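Local coordinates for polymeric Immunoglobulin Receptor (Oncorhynchus mykiss, PDB 5F1S), which probably binds polymeric immunoglobulins and carries them across mucosal epithelia, its two-domain ectodomain corresponding to secretory component, at residues 31-36 and 43-48. Numbering follows the deposited sequence.
Sequences KYWCRG and TSLVRS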
ATOM      1  N   LYS A  31      20.945  16.297  -2.915  1.00 32.31           N
ATOM      2  CA  LYS A  31      20.176  15.128  -3.343  1.00 30.65           C
ATOM      3  C   LYS A  31      18.899  15.598  -4.016  1.00 31.16           C
ATOM      4  O   LYS A  31      18.346  16.658  -3.682  1.00 31.72           O
ATOM      5  CB  LYS A  31      19.833  14.223  -2.146  1.00 30.62           C
ATOM      6  CG  LYS A  31      21.007  13.924  -1.197  1.00 29.92           C
ATOM      7  CD  LYS A  31      22.226  13.372  -1.976  1.00 31.73           C
ATOM      8  CE  LYS A  31      23.288  12.795  -0.993  1.00 33.51           C
ATOM      9  NZ  LYS A  31      23.818  13.833  -0.038  1.00 35.38           N
ATOM     10  N   TYR A  32      18.407  14.805  -4.958  1.00 28.52           N
ATOM     11  CA  TYR A  32      17.191  15.191  -5.648  1.00 31.00           C
ATOM     12  C   TYR A  32      16.367  13.961  -6.014  1.00 30.02           C
ATOM     13  O   TYR A  32      16.835  12.823  -5.955  1.00 28.89           O
ATOM     14  CB  TYR A  32      17.487  16.072  -6.881  1.00 31.65           C
ATOM     15  CG  TYR A  32      18.221  15.410  -8.011  1.00 32.06           C
ATOM     16  CD1 TYR A  32      17.531  14.893  -9.088  1.00 35.36           C
ATOM     17  CD2 TYR A  32      19.611  15.332  -8.021  1.00 33.67           C
ATOM     18  CE1 TYR A  32      18.235  14.289 -10.165  1.00 37.94           C
ATOM     19  CE2 TYR A  32      20.305  14.723  -9.071  1.00 36.45           C
ATOM     20  CZ  TYR A  32      19.597  14.225 -10.138  1.00 38.68           C
ATOM     21  OH  TYR A  32      20.254  13.629 -11.179  1.00 39.85           O
ATOM     22  N   TRP A  33      15.102  14.226  -6.320  1.00 30.06           N
ATOM     23  CA  TRP A  33      14.105  13.223  -6.689  1.00 31.81           C
ATOM     24  C   TRP A  33      13.473  13.680  -7.991  1.00 33.09           C
ATOM     25  O   TRP A  33      12.960  14.800  -8.065  1.00 33.21           O
ATOM     26  CB  TRP A  33      13.061  13.093  -5.587  1.00 29.20           C
ATOM     27  CG  TRP A  33      11.964  12.145  -5.787  1.00 30.83           C
ATOM     28  CD1 TRP A  33      10.631  12.436  -5.957  1.00 33.29           C
ATOM     29  CD2 TRP A  33      12.066  10.726  -5.782  1.00 29.13           C
ATOM     30  NE1 TRP A  33       9.915  11.285  -6.071  1.00 30.85           N
ATOM     31  CE2 TRP A  33      10.761  10.215  -5.905  1.00 29.20           C
ATOM     32  CE3 TRP A  33      13.134   9.839  -5.636  1.00 30.20           C
ATOM     33  CZ2 TRP A  33      10.498   8.852  -5.953  1.00 30.23           C
ATOM     34  CZ3 TRP A  33      12.873   8.485  -5.646  1.00 31.94           C
ATOM     35  CH2 TRP A  33      11.563   8.001  -5.814  1.00 31.83           C
ATOM     36  N   CYS A  34      13.533  12.819  -9.016  1.00 31.32           N
ATOM     37  CA  CYS A  34      13.224  13.153 -10.400  1.00 34.27           C
ATOM     38  C   CYS A  34      12.079  12.246 -10.872  1.00 33.79           C
ATOM     39  O   CYS A  34      12.009  11.097 -10.457  1.00 33.56           O
ATOM     40  CB  CYS A  34      14.478  12.934 -11.323  1.00 38.19           C
ATOM     41  SG  CYS A  34      14.794  14.364 -12.419  1.00 58.41           S
ATOM     42  N   ARG A  35      11.204  12.748 -11.744  1.00 32.73           N
ATOM     43  CA  ARG A  35      10.157  11.931 -12.373  1.00 32.50           C
ATOM     44  C   ARG A  35      10.372  11.869 -13.882  1.00 33.56           C
ATOM     45  O   ARG A  35      10.614  12.910 -14.514  1.00 35.76           O
ATOM     46  CB  ARG A  35       8.796  12.513 -12.066  1.00 34.47           C
ATOM     47  CG  ARG A  35       7.667  11.649 -12.604  1.00 34.81           C
ATOM     48  CD  ARG A  35       6.323  12.261 -12.365  1.00 37.81           C
ATOM     49  NE  ARG A  35       5.352  11.293 -12.899  1.00 37.96           N
ATOM     50  CZ  ARG A  35       4.037  11.464 -12.873  1.00 38.45           C
ATOM     51  NH1 ARG A  35       3.516  12.568 -12.349  1.00 42.02           N
ATOM     52  NH2 ARG A  35       3.246  10.530 -13.393  1.00 40.51           N
ATOM     53  N   GLY A  36      10.252  10.672 -14.442  1.00 35.71           N
ATOM     54  CA  GLY A  36      10.313  10.441 -15.884  1.00 38.81           C
ATOM     55  C   GLY A  36      10.876   9.063 -16.169  1.00 37.01           C
ATOM     56  O   GLY A  36      11.627   8.480 -15.388  1.00 38.30           O
ATOM     57  N   THR A  43      12.087  15.371 -14.695  1.00 38.04           N
ATOM     58  CA  THR A  43      11.775  16.633 -14.036  1.00 34.96           C
ATOM     59  C   THR A  43      12.044  16.523 -12.546  1.00 37.33           C
ATOM     60  O   THR A  43      11.540  15.610 -11.889  1.00 34.67           O
ATOM     61  CB  THR A  43      10.309  17.020 -14.282  1.00 39.25           C
ATOM     62  OG1 THR A  43      10.089  17.131 -15.690  1.00 43.25           O
ATOM     63  CG2 THR A  43      10.016  18.323 -13.652  1.00 40.75           C
ATOM     64  N   SER A  44      12.806  17.467 -12.015  1.00 34.42           N
ATOM     65  CA  SER A  44      13.126  17.467 -10.602  1.00 35.99           C
ATOM     66  C   SER A  44      11.912  17.884  -9.789  1.00 37.96           C
ATOM     67  O   SER A  44      11.291  18.917 -10.073  1.00 37.88           O
ATOM     68  CB  SER A  44      14.281  18.424 -10.346  1.00 37.61           C
ATOM     69  OG  SER A  44      14.588  18.447  -8.973  1.00 35.44           O
ATOM     70  N   LEU A  45      11.559  17.075  -8.787  1.00 33.05           N
ATOM     71  CA  LEU A  45      10.407  17.371  -7.947  1.00 32.24           C
ATOM     72  C   LEU A  45      10.784  17.972  -6.610  1.00 34.88           C
ATOM     73  O   LEU A  45       9.988  18.726  -6.043  1.00 36.05           O
ATOM     74  CB  LEU A  45       9.580  16.095  -7.688  1.00 32.93           C
ATOM     75  CG  LEU A  45       9.048  15.397  -8.937  1.00 35.56           C
ATOM     76  CD1 LEU A  45       8.079  14.209  -8.536  1.00 33.18           C
ATOM     77  CD2 LEU A  45       8.310  16.371  -9.868  1.00 39.30           C
ATOM     78  N   VAL A  46      11.945  17.616  -6.062  1.00 31.45           N
ATOM     79  CA  VAL A  46      12.379  18.141  -4.769  1.00 33.64           C
ATOM     80  C   VAL A  46      13.883  17.950  -4.662  1.00 34.93           C
ATOM     81  O   VAL A  46      14.453  16.988  -5.190  1.00 31.70           O
ATOM     82  CB  VAL A  46      11.627  17.498  -3.571  1.00 31.70           C
ATOM     83  CG1 VAL A  46      11.973  16.053  -3.398  1.00 32.28           C
ATOM     84  CG2 VAL A  46      11.933  18.245  -2.296  1.00 35.18           C
ATOM     85  N   ARG A  47      14.531  18.917  -4.013  1.00 33.69           N
ATOM     86  CA  ARG A  47      15.966  18.912  -3.753  1.00 32.61           C
ATOM     87  C   ARG A  47      16.210  19.121  -2.265  1.00 33.50           C
ATOM     88  O   ARG A  47      15.427  19.792  -1.578  1.00 37.36           O
ATOM     89  CB  ARG A  47      16.699  20.038  -4.505  1.00 34.05           C
ATOM     90  CG  ARG A  47      16.561  19.997  -5.956  1.00 32.43           C
ATOM     91  CD  ARG A  47      16.951  21.314  -6.605  1.00 36.32           C
ATOM     92  NE  ARG A  47      18.275  21.789  -6.193  1.00 39.13           N
ATOM     93  CZ  ARG A  47      19.403  21.524  -6.841  1.00 40.61           C
ATOM     94  NH1 ARG A  47      19.405  20.733  -7.898  1.00 40.09           N
ATOM     95  NH2 ARG A  47      20.559  21.995  -6.394  1.00 40.90           N
ATOM     96  N   SER A  48      17.320  18.552  -1.775  1.00 32.12           N
ATOM     97  CA  SER A  48      17.664  18.633  -0.371  1.00 32.40           C
ATOM     98  C   SER A  48      18.149  20.027   0.035  1.00 38.69           C
ATOM     99  O   SER A  48      18.359  20.253   1.236  1.00 38.28           O
ATOM    100  CB  SER A  48      18.747  17.600  -0.027  1.00 34.57           C
ATOM    101  OG  SER A  48      19.931  17.899  -0.738  1.00 32.73           O
TER
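Arg35 and Thr43 open an antiparallel pairing interrupted by a beta bulge at the edge of an immunoglobulin V-set sheet. As a hydrogen-bonded pair they exchange two backbone bonds, Arg35 N to Thr43 O and Thr43 N to Arg35 O, both 2.9 Å. Trp33 N reaches Val46 O at 3.1 Å, but Trp33 O accepts a hydrogen bond from Leu45 N at 2.8 Å. The extra residue shifts the register by one between Trp33 and Cys34, and Val46 N is buried without a partner. At the far end a side chain replaces a backbone acceptor: Ser48 OG, set between the backbone N and the carbonyl carbon (chi1 64°), receives Lys31 N at 2.9 Å. This bond is almost straight at 173°, while Ser48 N bonds to Lys31 O.

Apolar contacts are few. Trp33 CB meets Val46 CG1 at 3.8 Å, and the methyl Leu45 CD1 sits obliquely to the indole, 4.0 Å from Trp33 CD1 and close to Arg35 CB. On the opposite face from Trp33, Tyr32 CB lies against Arg47 CG, and Cys34 turns its sulfur to the Thr43 carbonyl while bonding to Cys42, a disulfide that staples the hairpin.

Strand 43-47 forms one edge of its sheet within this chain; strand 86-92 flanks 31-35 on its other side, and Trp33 packs into the sandwich core against Cys90 and, from the facing sheet, Val75.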